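Local coordinates for kinesin-like protein KAR3 (Saccharomyces cerevisiae, PDB 1F9V) that probably hydrolyses ATP in its kinesin motor domain and converts the energy into movement along microtubules, at residues G3-V7 against D309-L313; N85-F89 against L302-L306; N66-F70 against D107-T113. The protein carries 2 engineered substitutions. All coordinates share one frame. Residues are numbered along the deposited sequence.

Contact 1: residues G3-V7 against D309-L313; sequences GNIRV and DSKTL. With ADP (adenosine-5'-diphosphate), chain D.
R6 extends its side chain (chi1 m) past ADP, so that N7 of the base lies over one face of its guanidinium while R6 NH2 donates to ADP O2B (3.0 Å). Strands 4-7 and 311-313, within neighbours 4-11 and 311-318 of the motor domain's central sheet, run parallel, in extended conformation, with axes 4.8 Å apart at 15°. I5 is opposite T312 (CA-CA 4.8 Å) and R6 opposite L313 (4.9 Å). The bonds are T312 N to N4 O (2.8 Å) and R6 N to T312 O (3.0 Å). I5 and T312 share one face, where I5 meets helix 258-281; R6 and L313 share the other, with L313 CB 3.6 Å from ADP N1. A water accepts hydrogen bonds from N4 ND2 (2.6 Å) and K311 NZ (2.8 Å) and donates one to ADP O2A (2.7 Å). This nucleotide sits over sheet strands, apart from the P-loop. Its N6 donates to N4 OD1 (2.9 Å) and T312 O (3.1 Å), so two carbonyl oxygens read the amino group, a chemistry suited to adenine.

Contact 2: residues N85-F89 against L302-L306; sequences NVCIF and LQYSL
Strand 86-89 is in beta conformation, and the 302-306 end of a helix, weakly bonded and kinked at 304 and 305, passes across it at 105°, with axes 8.1 Å apart. The closest backbones are at N85 and S305, CA-CA 5.1 Å. C87 (chi1 m) is the central bump: its SG enters a hollow formed by L302 CD1 (4.4 Å), S305 CB (3.7 Å) and L306 CD2 (3.9 Å). Two residues further on, the F89 ring (chi1 m) reaches both leucines (each m,t), CE1 to L302 CD1 at 3.8 Å and, at the ring edge, CE2 to L306 CD2 at 4.0 Å. N85 closes the other end, CB against S305 OG (3.6 Å) and ND2 donating to Y304 O (3.1 Å), while its OD1 is held by T239 N. This is alpha/beta packing within a P-loop NTPase fold: helix 297-306 lies on one face of the sheet, helix 66-77 touches V86 and I88 on the opposite face, and strands 235-244 and 311-318 flank strand 86-91.

Contact 3: residues N66-F70 against D107-T113; sequences NVDVF and DGIIPST
Residues 66-70 form the first turn of a helix, closed by F70 N to N66 O (3.0 Å). Residues 109-113 begin a second helix, entered through D107 and G108 and closed by S112 N to G108 O (2.9 Å) and T113 N to I109 O (2.8 Å). G108 is the N-cap residue. The two short axes come within 10.5 Å at a crossing angle of -60°, and the backbones are nearest at N66 and D107 (CA-CA 5.7 Å) and at F70 and I109 (6.7 Å).

F70 (chi1 t, chi2 73°) reaches across to the second helix. S112 CB stands over its ring face in a CH-pi contact, 3.5 Å from the centroid and 15° off the normal, while T113 OG1 lies at the ring edge, 3.6 Å from F70 CE1. T113 OG1 itself donates back to I109 O (2.6 Å). Deeper in, V69 CG1 just reaches I109 CD1 (4.5 Å). At the other end N66 CB packs on D107 CG (3.4 Å) and V67 CG2 on D107 OD1 (3.4 Å). A water donates to N66 O (2.8 Å) and D107 O (3.0 Å), bridging the two backbones. The polar end of N66 is engaged elsewhere: OD1 takes a bond from R10 NH1 and ND2 gives one to F100 O, both residues of an ADP pocket that includes P-loop residues.

The chemistry is thus mixed: aromatic and aliphatic packing joins the helices directly, a water joins N66 O of the first helix to D107 O in the turn before the second, and N66 commits its amide to the wall of the nucleotide site.

The chain starts in strand 4-11, and 309-313 comes back to lie beside it, so contact 1 closes a loop of 301 residues that encloses the other two contacts. Next come helix 66-77 and strand 86-91, then 107-113, where contact 3 closes its short loop, then 302-306, which closes contact 2, and last 309-313, which closes contact 1. The order 66-70, 85-89, 107-113, 302-306 makes contacts 2 and 3 cross; they touch through I88 CD1 and I109 CG2 (4.0 Å). Contacts 1 and 2 meet in the sheet, where strand 311-318 lies beside strand 86-91. Contact 1 joins two sheet strands, contact 2 lays helix 297-306 on the sheet, and contact 3 joins helices 66-77 and 109-124.

Contact 1: residues G3-V7 against D309-L313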
ATOM      1  N   GLY A   3      13.795  -4.914  -8.795  1.00 20.94           N
ATOM      2  CA  GLY A   3      13.368  -4.810  -7.373  1.00 18.68           C
ATOM      3  C   GLY A   3      12.376  -5.890  -6.987  1.00 18.69           C
ATOM      4  O   GLY A   3      11.733  -6.491  -7.849  1.00 20.17           O
ATOM      5  N   ASN A   4      12.247  -6.134  -5.687  1.00 16.39           N
ATOM      6  CA  ASN A   4      11.332  -7.151  -5.178  1.00 14.11           C
ATOM      7  C   ASN A   4       9.939  -6.552  -5.046  1.00 12.49           C
ATOM      8  O   ASN A   4       9.579  -5.993  -4.008  1.00 12.33           O
ATOM      9  CB  ASN A   4      11.815  -7.648  -3.825  1.00 14.80           C
ATOM     10  CG  ASN A   4      11.156  -8.939  -3.418  1.00 16.92           C
ATOM     11  OD1 ASN A   4       9.965  -9.137  -3.651  1.00 18.99           O
ATOM     12  ND2 ASN A   4      11.927  -9.832  -2.809  1.00 18.19           N
ATOM     13  N   ILE A   5       9.157  -6.689  -6.111  1.00 10.60           N
ATOM     14  CA  ILE A   5       7.819  -6.125  -6.167  1.00 10.35           C
ATOM     15  C   ILE A   5       6.753  -7.164  -6.502  1.00  9.88           C
ATOM     16  O   ILE A   5       6.982  -8.054  -7.313  1.00 10.69           O
ATOM     17  CB  ILE A   5       7.763  -5.019  -7.248  1.00 11.41           C
ATOM     18  CG1 ILE A   5       8.743  -3.894  -6.899  1.00 11.38           C
ATOM     19  CG2 ILE A   5       6.351  -4.485  -7.389  1.00 11.87           C
ATOM     20  CD1 ILE A   5       9.257  -3.148  -8.112  1.00 12.06           C
ATOM     21  N   ARG A   6       5.590  -7.035  -5.875  1.00  9.30           N
ATOM     22  CA  ARG A   6       4.470  -7.928  -6.142  1.00  9.06           C
ATOM     23  C   ARG A   6       3.204  -7.102  -6.162  1.00  8.19           C
ATOM     24  O   ARG A   6       3.125  -6.050  -5.528  1.00  7.30           O
ATOM     25  CB  ARG A   6       4.376  -9.008  -5.080  1.00 10.94           C
ATOM     26  CG  ARG A   6       5.613  -9.853  -5.042  1.00 15.01           C
ATOM     27  CD  ARG A   6       5.299 -11.315  -5.135  1.00 19.74           C
ATOM     28  NE  ARG A   6       6.325 -12.138  -4.494  1.00 23.37           N
ATOM     29  CZ  ARG A   6       7.637 -12.013  -4.681  1.00 25.71           C
ATOM     30  NH1 ARG A   6       8.124 -11.086  -5.499  1.00 26.97           N
ATOM     31  NH2 ARG A   6       8.467 -12.832  -4.045  1.00 28.30           N
ATOM     32  N   VAL A   7       2.214  -7.580  -6.903  1.00  7.12           N
ATOM     33  CA  VAL A   7       0.951  -6.885  -7.031  1.00  8.26           C
ATOM     34  C   VAL A   7      -0.231  -7.800  -6.724  1.00  8.11           C
ATOM     35  O   VAL A   7      -0.326  -8.898  -7.272  1.00  7.79           O
ATOM     36  CB  VAL A   7       0.789  -6.335  -8.466  1.00  8.08           C
ATOM     37  CG1 VAL A   7      -0.526  -5.584  -8.594  1.00  7.96           C
ATOM     38  CG2 VAL A   7       1.980  -5.433  -8.810  1.00  8.38           C
ATOM     39  N   ASP A 309      17.234  -4.289  -1.238  1.00 18.61           N
ATOM     40  CA  ASP A 309      16.530  -5.567  -1.210  1.00 18.91           C
ATOM     41  C   ASP A 309      15.162  -5.367  -0.569  1.00 16.97           C
ATOM     42  O   ASP A 309      14.525  -6.323  -0.126  1.00 17.61           O
ATOM     43  CB  ASP A 309      17.331  -6.596  -0.415  1.00 20.32           C
ATOM     44  CG  ASP A 309      17.973  -5.999   0.818  1.00 23.27           C
ATOM     45  OD1 ASP A 309      19.012  -6.537   1.258  1.00 24.65           O
ATOM     46  OD2 ASP A 309      17.441  -4.992   1.340  1.00 24.16           O
ATOM     47  N   SER A 310      14.725  -4.112  -0.516  1.00 14.49           N
ATOM     48  CA  SER A 310      13.431  -3.781   0.061  1.00 12.72           C
ATOM     49  C   SER A 310      12.353  -4.559  -0.699  1.00 12.44           C
ATOM     50  O   SER A 310      12.517  -4.872  -1.884  1.00 13.79           O
ATOM     51  CB  SER A 310      13.172  -2.274  -0.059  1.00 11.30           C
ATOM     52  OG  SER A 310      14.070  -1.534   0.753  1.00 12.40           O
ATOM     53  N   LYS A 311      11.259  -4.872  -0.013  1.00 10.22           N
ATOM     54  CA  LYS A 311      10.158  -5.613  -0.625  1.00  9.24           C
ATOM     55  C   LYS A 311       8.933  -4.724  -0.698  1.00  7.94           C
ATOM     56  O   LYS A 311       8.527  -4.131   0.296  1.00  8.00           O
ATOM     57  CB  LYS A 311       9.850  -6.862   0.194  1.00  9.58           C
ATOM     58  CG  LYS A 311      11.040  -7.785   0.329  1.00 13.14           C
ATOM     59  CD  LYS A 311      10.723  -8.960   1.235  1.00 15.48           C
ATOM     60  CE  LYS A 311      11.893  -9.917   1.309  1.00 17.63           C
ATOM     61  NZ  LYS A 311      11.447 -11.317   1.057  1.00 22.76           N
ATOM     62  N   THR A 312       8.346  -4.634  -1.886  1.00  8.44           N
ATOM     63  CA  THR A 312       7.181  -3.792  -2.082  1.00  8.78           C
ATOM     64  C   THR A 312       5.973  -4.573  -2.572  1.00  7.73           C
ATOM     65  O   THR A 312       6.099  -5.456  -3.415  1.00  8.54           O
ATOM     66  CB  THR A 312       7.493  -2.678  -3.097  1.00 10.69           C
ATOM     67  OG1 THR A 312       8.462  -1.790  -2.525  1.00 13.60           O
ATOM     68  CG2 THR A 312       6.232  -1.897  -3.457  1.00 10.30           C
ATOM     69  N   LEU A 313       4.812  -4.233  -2.024  1.00  7.60           N
ATOM     70  CA  LEU A 313       3.562  -4.867  -2.414  1.00  8.22           C
ATOM     71  C   LEU A 313       2.563  -3.783  -2.794  1.00  8.14           C
ATOM     72  O   LEU A 313       2.262  -2.898  -1.993  1.00  8.27           O
ATOM     73  CB  LEU A 313       2.988  -5.702  -1.262  1.00  8.36           C
ATOM     74  CG  LEU A 313       1.522  -6.132  -1.423  1.00  8.87           C
ATOM     75  CD1 LEU A 313       1.377  -7.030  -2.649  1.00 10.54           C
ATOM     76  CD2 LEU A 313       1.057  -6.859  -0.163  1.00  9.45           C
TER
HETATM   77  PB  ADP D 998       8.441 -16.967  -2.861  1.00 45.47           P
HETATM   78  O1B ADP D 998       9.288 -17.295  -4.049  1.00 47.45           O
HETATM   79  O2B ADP D 998       7.628 -15.573  -3.087  1.00 47.20           O
HETATM   80  O3B ADP D 998       7.504 -18.086  -2.545  1.00 45.44           O
HETATM   81  PA  ADP D 998       9.931 -15.344  -0.975  1.00 40.67           P
HETATM   82  O1A ADP D 998      11.229 -15.643  -0.343  1.00 41.21           O
HETATM   83  O2A ADP D 998      10.056 -14.336  -2.045  1.00 40.15           O
HETATM   84  O3A ADP D 998       9.355 -16.669  -1.625  1.00 43.21           O
HETATM   85  O5' ADP D 998       8.811 -14.957   0.115  1.00 38.08           O
HETATM   86  C5' ADP D 998       7.723 -15.856   0.347  1.00 34.54           C
HETATM   87  C4' ADP D 998       6.442 -15.137   0.772  1.00 32.26           C
HETATM   88  O4' ADP D 998       6.663 -13.836   1.372  1.00 30.09           O
HETATM   89  C3' ADP D 998       5.476 -14.941  -0.377  1.00 31.78           C
HETATM   90  O3' ADP D 998       4.608 -16.065  -0.590  1.00 34.33           O
HETATM   91  C2' ADP D 998       4.731 -13.677  -0.025  1.00 29.61           C
HETATM   92  O2' ADP D 998       3.527 -13.937   0.718  1.00 28.99           O
HETATM   93  C1' ADP D 998       5.777 -12.867   0.736  1.00 26.91           C
HETATM   94  N9  ADP D 998       6.481 -11.851  -0.153  1.00 23.92           N
HETATM   95  C8  ADP D 998       7.768 -11.866  -0.548  1.00 22.34           C
HETATM   96  N7  ADP D 998       8.012 -10.783  -1.310  1.00 19.44           N
HETATM   97  C5  ADP D 998       6.905 -10.076  -1.402  1.00 20.27           C
HETATM   98  C6  ADP D 998       6.512  -8.872  -2.025  1.00 19.97           C
HETATM   99  N6  ADP D 998       7.391  -8.150  -2.745  1.00 16.04           N
HETATM  100  N1  ADP D 998       5.217  -8.425  -1.902  1.00 19.71           N
HETATM  101  C2  ADP D 998       4.291  -9.105  -1.190  1.00 20.11           C
HETATM  102  N3  ADP D 998       4.656 -10.253  -0.585  1.00 19.18           N
HETATM  103  C4  ADP D 998       5.916 -10.765  -0.660  1.00 21.44           C
HETATM  104  O   HOH W   1      14.064  -4.466  -3.993  1.00 19.32           O
HETATM  105  O   HOH W   2      14.281  -8.676  -1.275  1.00 23.21           O
HETATM  106  O   HOH W   3      10.654 -11.753  -1.603  1.00 35.42           O

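Contact 2: residues N85-F89 against L302-L306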
ATOM      1  N   ASN A  85      13.305  -3.717   4.455  1.00  9.48           N
ATOM      2  CA  ASN A  85      12.378  -2.608   4.516  1.00  8.81           C
ATOM      3  C   ASN A  85      11.182  -3.107   3.715  1.00  7.51           C
ATOM      4  O   ASN A  85      11.348  -3.860   2.748  1.00  8.27           O
ATOM      5  CB  ASN A  85      12.952  -1.369   3.849  1.00  8.66           C
ATOM      6  CG  ASN A  85      14.041  -0.721   4.676  1.00  9.82           C
ATOM      7  OD1 ASN A  85      14.067  -0.841   5.902  1.00 10.03           O
ATOM      8  ND2 ASN A  85      14.948  -0.031   4.003  1.00  9.83           N
ATOM      9  N   VAL A  86       9.992  -2.678   4.111  1.00  7.11           N
ATOM     10  CA  VAL A  86       8.779  -3.127   3.447  1.00  7.81           C
ATOM     11  C   VAL A  86       7.846  -1.971   3.149  1.00  6.88           C
ATOM     12  O   VAL A  86       7.680  -1.072   3.970  1.00  7.27           O
ATOM     13  CB  VAL A  86       8.032  -4.155   4.348  1.00  7.66           C
ATOM     14  CG1 VAL A  86       6.614  -4.399   3.827  1.00  9.47           C
ATOM     15  CG2 VAL A  86       8.819  -5.441   4.423  1.00  9.22           C
ATOM     16  N   CYS A  87       7.241  -2.001   1.963  1.00  8.10           N
ATOM     17  CA  CYS A  87       6.269  -0.987   1.568  1.00  7.22           C
ATOM     18  C   CYS A  87       5.013  -1.701   1.083  1.00  7.18           C
ATOM     19  O   CYS A  87       5.098  -2.663   0.319  1.00  7.70           O
ATOM     20  CB  CYS A  87       6.790  -0.109   0.421  1.00  6.96           C
ATOM     21  SG  CYS A  87       7.920   1.216   0.898  1.00  8.61           S
ATOM     22  N   ILE A  88       3.857  -1.242   1.549  1.00  7.84           N
ATOM     23  CA  ILE A  88       2.582  -1.792   1.103  1.00  8.05           C
ATOM     24  C   ILE A  88       1.737  -0.586   0.726  1.00  7.60           C
ATOM     25  O   ILE A  88       1.481   0.285   1.562  1.00  7.68           O
ATOM     26  CB  ILE A  88       1.867  -2.597   2.208  1.00  8.26           C
ATOM     27  CG1 ILE A  88       2.705  -3.828   2.571  1.00  8.41           C
ATOM     28  CG2 ILE A  88       0.475  -3.007   1.717  1.00  8.98           C
ATOM     29  CD1 ILE A  88       2.094  -4.718   3.650  1.00 10.68           C
ATOM     30  N   PHE A  89       1.324  -0.522  -0.538  1.00  7.23           N
ATOM     31  CA  PHE A  89       0.514   0.598  -1.005  1.00  8.07           C
ATOM     32  C   PHE A  89      -0.901   0.156  -1.383  1.00  9.73           C
ATOM     33  O   PHE A  89      -1.067  -0.695  -2.258  1.00 11.31           O
ATOM     34  CB  PHE A  89       1.135   1.252  -2.251  1.00  7.15           C
ATOM     35  CG  PHE A  89       2.520   1.809  -2.044  1.00  7.25           C
ATOM     36  CD1 PHE A  89       2.699   3.115  -1.606  1.00  7.90           C
ATOM     37  CD2 PHE A  89       3.640   1.041  -2.345  1.00  7.55           C
ATOM     38  CE1 PHE A  89       3.984   3.656  -1.476  1.00  9.24           C
ATOM     39  CE2 PHE A  89       4.930   1.568  -2.218  1.00  8.17           C
ATOM     40  CZ  PHE A  89       5.100   2.879  -1.784  1.00  8.86           C
ATOM     41  N   LEU A 302      10.125   7.781   0.708  1.00  7.43           N
ATOM     42  CA  LEU A 302      10.308   6.333   0.796  1.00  7.10           C
ATOM     43  C   LEU A 302      11.406   5.688  -0.035  1.00  7.95           C
ATOM     44  O   LEU A 302      11.500   4.465  -0.079  1.00  8.62           O
ATOM     45  CB  LEU A 302       8.979   5.642   0.451  1.00  7.76           C
ATOM     46  CG  LEU A 302       7.770   6.067   1.283  1.00  9.53           C
ATOM     47  CD1 LEU A 302       6.496   5.402   0.733  1.00 11.13           C
ATOM     48  CD2 LEU A 302       8.006   5.674   2.743  1.00 11.67           C
ATOM     49  N   GLN A 303      12.247   6.484  -0.679  1.00  8.17           N
ATOM     50  CA  GLN A 303      13.290   5.937  -1.531  1.00  8.40           C
ATOM     51  C   GLN A 303      14.137   4.795  -0.964  1.00  8.56           C
ATOM     52  O   GLN A 303      14.421   3.837  -1.674  1.00  8.83           O
ATOM     53  CB  GLN A 303      14.201   7.063  -2.033  1.00 10.60           C
ATOM     54  CG  GLN A 303      15.100   7.675  -0.977  1.00 12.06           C
ATOM     55  CD  GLN A 303      15.970   8.782  -1.545  1.00 16.83           C
ATOM     56  OE1 GLN A 303      16.973   9.181  -0.940  1.00 18.93           O
ATOM     57  NE2 GLN A 303      15.590   9.284  -2.715  1.00 14.46           N
ATOM     58  N   TYR A 304      14.546   4.881   0.302  1.00  9.31           N
ATOM     59  CA  TYR A 304      15.363   3.817   0.885  1.00  9.90           C
ATOM     60  C   TYR A 304      14.567   2.533   1.166  1.00  9.21           C
ATOM     61  O   TYR A 304      15.150   1.457   1.314  1.00  9.62           O
ATOM     62  CB  TYR A 304      16.029   4.298   2.180  1.00 12.28           C
ATOM     63  CG  TYR A 304      17.141   5.300   1.969  1.00 15.09           C
ATOM     64  CD1 TYR A 304      17.959   5.240   0.838  1.00 16.60           C
ATOM     65  CD2 TYR A 304      17.379   6.310   2.904  1.00 15.30           C
ATOM     66  CE1 TYR A 304      18.991   6.166   0.642  1.00 18.86           C
ATOM     67  CE2 TYR A 304      18.407   7.238   2.722  1.00 19.05           C
ATOM     68  CZ  TYR A 304      19.208   7.161   1.589  1.00 18.99           C
ATOM     69  OH  TYR A 304      20.226   8.071   1.409  1.00 20.78           O
ATOM     70  N   SER A 305      13.243   2.652   1.249  1.00  8.95           N
ATOM     71  CA  SER A 305      12.388   1.496   1.503  1.00  9.82           C
ATOM     72  C   SER A 305      11.864   0.934   0.183  1.00 11.35           C
ATOM     73  O   SER A 305      11.110  -0.040   0.166  1.00 10.69           O
ATOM     74  CB  SER A 305      11.216   1.885   2.413  1.00  9.25           C
ATOM     75  OG  SER A 305      11.621   1.954   3.773  1.00  8.44           O
ATOM     76  N   LEU A 306      12.276   1.551  -0.921  1.00 10.30           N
ATOM     77  CA  LEU A 306      11.855   1.122  -2.250  1.00 10.69           C
ATOM     78  C   LEU A 306      13.032   0.558  -3.032  1.00 11.11           C
ATOM     79  O   LEU A 306      12.857  -0.070  -4.067  1.00 12.64           O
ATOM     80  CB  LEU A 306      11.263   2.307  -3.017  1.00 10.07           C
ATOM     81  CG  LEU A 306       9.881   2.793  -2.573  1.00  9.95           C
ATOM     82  CD1 LEU A 306       9.519   4.082  -3.287  1.00  9.40           C
ATOM     83  CD2 LEU A 306       8.849   1.714  -2.879  1.00 10.64           C
TER

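Contact 3: residues N66-F70 against D107-T113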
ATOM      1  N   ASN A  66     -10.507  -9.874   5.541  1.00  9.03           N
ATOM      2  CA  ASN A  66      -9.237  -9.277   5.927  1.00  9.68           C
ATOM      3  C   ASN A  66      -8.304 -10.345   6.496  1.00  9.58           C
ATOM      4  O   ASN A  66      -7.097 -10.310   6.271  1.00 10.78           O
ATOM      5  CB  ASN A  66      -9.469  -8.159   6.941  1.00  9.03           C
ATOM      6  CG  ASN A  66      -9.771  -6.837   6.273  1.00 10.40           C
ATOM      7  OD1 ASN A  66      -9.970  -6.781   5.058  1.00 10.51           O
ATOM      8  ND2 ASN A  66      -9.807  -5.764   7.055  1.00 10.84           N
ATOM      9  N   VAL A  67      -8.859 -11.312   7.225  1.00 10.71           N
ATOM     10  CA  VAL A  67      -8.043 -12.388   7.781  1.00 10.83           C
ATOM     11  C   VAL A  67      -7.440 -13.228   6.641  1.00 10.71           C
ATOM     12  O   VAL A  67      -6.270 -13.617   6.694  1.00 10.13           O
ATOM     13  CB  VAL A  67      -8.884 -13.292   8.736  1.00 10.35           C
ATOM     14  CG1 VAL A  67      -8.185 -14.613   8.973  1.00 11.97           C
ATOM     15  CG2 VAL A  67      -9.116 -12.565  10.055  1.00 10.81           C
ATOM     16  N   ASP A  68      -8.234 -13.502   5.606  1.00  9.93           N
ATOM     17  CA  ASP A  68      -7.755 -14.271   4.457  1.00 11.06           C
ATOM     18  C   ASP A  68      -6.626 -13.515   3.742  1.00  9.10           C
ATOM     19  O   ASP A  68      -5.640 -14.107   3.315  1.00 10.72           O
ATOM     20  CB  ASP A  68      -8.891 -14.514   3.454  1.00 11.94           C
ATOM     21  CG  ASP A  68     -10.010 -15.356   4.031  1.00 13.78           C
ATOM     22  OD1 ASP A  68      -9.722 -16.207   4.902  1.00 16.25           O
ATOM     23  OD2 ASP A  68     -11.175 -15.163   3.615  1.00 13.00           O
ATOM     24  N   VAL A  69      -6.786 -12.203   3.613  1.00  9.06           N
ATOM     25  CA  VAL A  69      -5.782 -11.381   2.946  1.00  9.04           C
ATOM     26  C   VAL A  69      -4.465 -11.421   3.713  1.00  8.50           C
ATOM     27  O   VAL A  69      -3.399 -11.592   3.129  1.00  8.71           O
ATOM     28  CB  VAL A  69      -6.257  -9.911   2.827  1.00 10.58           C
ATOM     29  CG1 VAL A  69      -5.077  -9.002   2.432  1.00 10.45           C
ATOM     30  CG2 VAL A  69      -7.388  -9.814   1.800  1.00 10.14           C
ATOM     31  N   PHE A  70      -4.537 -11.292   5.030  1.00  9.06           N
ATOM     32  CA  PHE A  70      -3.306 -11.294   5.799  1.00 11.15           C
ATOM     33  C   PHE A  70      -2.560 -12.617   5.783  1.00 12.02           C
ATOM     34  O   PHE A  70      -1.380 -12.669   6.128  1.00 12.39           O
ATOM     35  CB  PHE A  70      -3.556 -10.850   7.240  1.00 11.76           C
ATOM     36  CG  PHE A  70      -2.309 -10.397   7.940  1.00 11.91           C
ATOM     37  CD1 PHE A  70      -1.727  -9.175   7.618  1.00 11.27           C
ATOM     38  CD2 PHE A  70      -1.681 -11.218   8.868  1.00 12.90           C
ATOM     39  CE1 PHE A  70      -0.528  -8.779   8.210  1.00 10.91           C
ATOM     40  CE2 PHE A  70      -0.483 -10.832   9.467  1.00 13.01           C
ATOM     41  CZ  PHE A  70       0.094  -9.606   9.132  1.00 12.82           C
ATOM     42  N   ASP A 107      -8.633  -6.018  12.221  1.00 17.86           N
ATOM     43  CA  ASP A 107      -8.521  -6.770  10.969  1.00 18.16           C
ATOM     44  C   ASP A 107      -7.571  -6.239   9.889  1.00 15.18           C
ATOM     45  O   ASP A 107      -6.924  -7.016   9.168  1.00 13.39           O
ATOM     46  CB  ASP A 107      -9.914  -6.867  10.340  1.00 18.72           C
ATOM     47  CG  ASP A 107     -10.384  -8.266  10.227  1.00 20.58           C
ATOM     48  OD1 ASP A 107      -9.532  -9.171  10.327  1.00 26.64           O
ATOM     49  OD2 ASP A 107     -11.595  -8.466  10.038  1.00 22.51           O
ATOM     50  N   GLY A 108      -7.538  -4.919   9.755  1.00 14.01           N
ATOM     51  CA  GLY A 108      -6.724  -4.281   8.737  1.00 11.68           C
ATOM     52  C   GLY A 108      -5.288  -4.737   8.668  1.00 10.45           C
ATOM     53  O   GLY A 108      -4.763  -5.336   9.600  1.00 11.47           O
ATOM     54  N   ILE A 109      -4.638  -4.445   7.550  1.00  9.69           N
ATOM     55  CA  ILE A 109      -3.253  -4.832   7.389  1.00  9.21           C
ATOM     56  C   ILE A 109      -2.378  -4.184   8.472  1.00  8.57           C
ATOM     57  O   ILE A 109      -1.428  -4.802   8.948  1.00  9.74           O
ATOM     58  CB  ILE A 109      -2.740  -4.460   5.974  1.00  9.44           C
ATOM     59  CG1 ILE A 109      -3.276  -5.488   4.962  1.00  9.95           C
ATOM     60  CG2 ILE A 109      -1.212  -4.417   5.952  1.00  9.87           C
ATOM     61  CD1 ILE A 109      -2.842  -5.259   3.530  1.00 11.69           C
ATOM     62  N   ILE A 110      -2.702  -2.962   8.874  1.00  8.34           N
ATOM     63  CA  ILE A 110      -1.893  -2.305   9.900  1.00  9.81           C
ATOM     64  C   ILE A 110      -2.033  -2.997  11.268  1.00 10.25           C
ATOM     65  O   ILE A 110      -1.031  -3.419  11.846  1.00 11.25           O
ATOM     66  CB  ILE A 110      -2.217  -0.785   9.984  1.00  9.46           C
ATOM     67  CG1 ILE A 110      -1.650  -0.084   8.738  1.00 10.25           C
ATOM     68  CG2 ILE A 110      -1.594  -0.168  11.250  1.00 10.65           C
ATOM     69  CD1 ILE A 110      -2.212   1.295   8.474  1.00 10.83           C
ATOM     70  N   PRO A 111      -3.261  -3.109  11.812  1.00 11.02           N
ATOM     71  CA  PRO A 111      -3.355  -3.790  13.114  1.00 11.38           C
ATOM     72  C   PRO A 111      -2.852  -5.234  13.052  1.00 11.09           C
ATOM     73  O   PRO A 111      -2.216  -5.716  13.988  1.00 11.85           O
ATOM     74  CB  PRO A 111      -4.839  -3.712  13.474  1.00 12.60           C
ATOM     75  CG  PRO A 111      -5.538  -3.306  12.238  1.00 12.71           C
ATOM     76  CD  PRO A 111      -4.562  -2.609  11.347  1.00 10.51           C
ATOM     77  N   SER A 112      -3.123  -5.922  11.944  1.00  9.77           N
ATOM     78  CA  SER A 112      -2.676  -7.305  11.772  1.00 10.54           C
ATOM     79  C   SER A 112      -1.150  -7.401  11.749  1.00 10.41           C
ATOM     80  O   SER A 112      -0.561  -8.330  12.304  1.00 10.52           O
ATOM     81  CB  SER A 112      -3.222  -7.891  10.459  1.00 10.39           C
ATOM     82  OG  SER A 112      -4.615  -8.133  10.536  1.00 11.54           O
ATOM     83  N   THR A 113      -0.521  -6.442  11.074  1.00 10.87           N
ATOM     84  CA  THR A 113       0.932  -6.404  10.958  1.00 10.52           C
ATOM     85  C   THR A 113       1.570  -6.250  12.335  1.00  9.60           C
ATOM     86  O   THR A 113       2.523  -6.947  12.667  1.00 11.26           O
ATOM     87  CB  THR A 113       1.375  -5.234  10.034  1.00 10.52           C
ATOM     88  OG1 THR A 113       1.032  -5.549   8.675  1.00  9.93           O
ATOM     89  CG2 THR A 113       2.879  -5.004  10.126  1.00 10.08           C
TER
HETATM   90  O   HOH W   4      -5.550  -7.979   6.677  1.00 13.85           O